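Local coordinates for Ets DNA-binding protein pokkuri (Drosophila melanogaster, PDB 1SV0) that represses transcription as an ETS-family DNA-binding factor, acting as a negative regulator of photoreceptor development, and is represented here by its SAM (Pointed) domain, at residues S8-R11 and L12-R15. The protein carries 1 engineered substitution. Residues are numbered along the deposited sequence; the frame is centred on the assembly and turned at random.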
loop_
_atom_site.group_PDB
_atom_site.type_symbol
_atom_site.label_atom_id
_atom_site.label_comp_id
_atom_site.label_asym_id
_atom_site.label_seq_id
_atom_site.Cartn_x
_atom_site.Cartn_y
_atom_site.Cartn_z
ATOM N N SER A 8 -8.168 2.245 20.082
ATOM C CA SER A 8 -8.498 1.149 19.178
ATOM C C SER A 8 -9.480 1.509 18.068
ATOM O O SER A 8 -9.307 1.101 16.919
ATOM C CB SER A 8 -9.057 -0.031 19.975
ATOM O OG SER A 8 -10.286 0.313 20.585
ATOM N N ASP A 9 -10.522 2.256 18.411
ATOM C CA ASP A 9 -11.518 2.648 17.425
ATOM C C ASP A 9 -11.127 3.973 16.783
ATOM O O ASP A 9 -11.234 5.028 17.406
ATOM C CB ASP A 9 -12.895 2.761 18.085
ATOM C CG ASP A 9 -13.978 3.146 17.103
ATOM O OD1 ASP A 9 -14.045 2.528 16.022
ATOM O OD2 ASP A 9 -14.765 4.063 17.412
ATOM N N PRO A 10 -10.670 3.932 15.519
ATOM C CA PRO A 10 -10.251 5.126 14.773
ATOM C C PRO A 10 -11.290 6.248 14.788
ATOM O O PRO A 10 -10.947 7.432 14.746
ATOM C CB PRO A 10 -10.020 4.590 13.362
ATOM C CG PRO A 10 -9.643 3.158 13.589
ATOM C CD PRO A 10 -10.600 2.732 14.666
ATOM N N ARG A 11 -12.563 5.873 14.837
ATOM C CA ARG A 11 -13.634 6.858 14.848
ATOM C C ARG A 11 -13.544 7.786 16.054
ATOM O O ARG A 11 -14.187 8.834 16.085
ATOM C CB ARG A 11 -14.990 6.153 14.825
ATOM C CG ARG A 11 -15.328 5.530 13.482
ATOM C CD ARG A 11 -16.609 4.721 13.559
ATOM N NE ARG A 11 -16.387 3.394 14.126
ATOM C CZ ARG A 11 -17.062 2.898 15.158
ATOM N NH1 ARG A 11 -18.005 3.625 15.744
ATOM N NH2 ARG A 11 -16.804 1.670 15.593
ATOM N N LEU A 12 -12.737 7.410 17.041
ATOM C CA LEU A 12 -12.579 8.225 18.240
ATOM C C LEU A 12 -11.273 9.022 18.235
ATOM O O LEU A 12 -10.968 9.730 19.192
ATOM C CB LEU A 12 -12.633 7.337 19.486
ATOM C CG LEU A 12 -13.890 6.472 19.637
ATOM C CD1 LEU A 12 -13.820 5.692 20.936
ATOM C CD2 LEU A 12 -15.132 7.349 19.617
ATOM N N TRP A 13 -10.508 8.918 17.156
ATOM C CA TRP A 13 -9.237 9.631 17.072
ATOM C C TRP A 13 -9.358 11.142 17.049
ATOM O O TRP A 13 -10.275 11.698 16.449
ATOM C CB TRP A 13 -8.446 9.197 15.829
ATOM C CG TRP A 13 -7.920 7.805 15.899
ATOM C CD1 TRP A 13 -7.850 7.008 17.007
ATOM C CD2 TRP A 13 -7.343 7.052 14.825
ATOM N NE1 TRP A 13 -7.266 5.805 16.690
ATOM C CE2 TRP A 13 -6.942 5.807 15.357
ATOM C CE3 TRP A 13 -7.124 7.309 13.464
ATOM C CZ2 TRP A 13 -6.332 4.820 14.578
ATOM C CZ3 TRP A 13 -6.515 6.320 12.685
ATOM C CH2 TRP A 13 -6.127 5.095 13.248
ATOM N N SER A 14 -8.413 11.803 17.708
ATOM C CA SER A 14 -8.359 13.260 17.728
ATOM C C SER A 14 -7.668 13.638 16.417
ATOM O O SER A 14 -7.257 12.753 15.663
ATOM C CB SER A 14 -7.505 13.734 18.906
ATOM O OG SER A 14 -6.158 13.299 18.751
ATOM N N ARG A 15 -7.533 14.932 16.137
ATOM C CA ARG A 15 -6.853 15.350 14.913
ATOM C C ARG A 15 -5.391 14.905 14.955
ATOM O O ARG A 15 -4.848 14.434 13.950
ATOM C CB ARG A 15 -6.901 16.873 14.737
ATOM C CG ARG A 15 -8.219 17.404 14.194
ATOM C CD ARG A 15 -8.101 18.879 13.826
ATOM N NE ARG A 15 -9.264 19.354 13.074
ATOM C CZ ARG A 15 -9.349 20.557 12.510
ATOM N NH1 ARG A 15 -8.342 21.416 12.613
ATOM N NH2 ARG A 15 -10.440 20.898 11.833
HETATM O O HOH W 1 -13.007 11.435 16.235
#
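Pro10 lies against the indole of Trp13 in a short 3-10 helix that leads, in this SAM (Pointed) domain, toward helix 15-28. The contact is a CH-pi interaction: Pro10 CA stands 3.4 Å from the centroid of the five-membered ring of Trp13, only 10° off the ring normal. The proline ring continues over the same face toward the benzene half, where Pro10 CG comes within 3.8 Å of Trp13 CZ2. The indole can fold back in this way because its CG is anti to the carbonyl carbon (chi1 -70°), beside the backbone N. Proline suits the start of the helix, since its fixed phi is compatible with 3-10 geometry and its missing N-H costs no bond there. Two backbone bonds hold the helix, Leu12 N to Asp9 O at 2.8 Å and Trp13 N to Pro10 O at 2.9 Å; a water donates to Arg11 O and Trp13 O, and Ser14 follows as N-cap of helix 15-28.

Tryptophan offers a broad buried face to the proline C-H groups and an N-H, NE1, to Pro7 O; Leu72 of helix 62-77 touches both Pro10 and Trp13, and Phe21 meets the indole. Replacing Trp13 by an alanine is likely to leave Pro10 without its aromatic partner and Pro7 O without this donor, opening a gap toward Leu72 and Phe21.

On the more exposed side, where opposite charges can pair, Asp9 CG anti to the backbone N (chi1 -179°) brings the carboxylate alongside Leu12, whose CG is 3.4 Å from Asp9 OD2, and within reach of the Arg11 chain, bent at chi3. Both carboxylate oxygens lie on one side of the guanidinium plane, OD2 over its centre and OD1 salt-bridged to Arg11 NH2 at 2.9 Å.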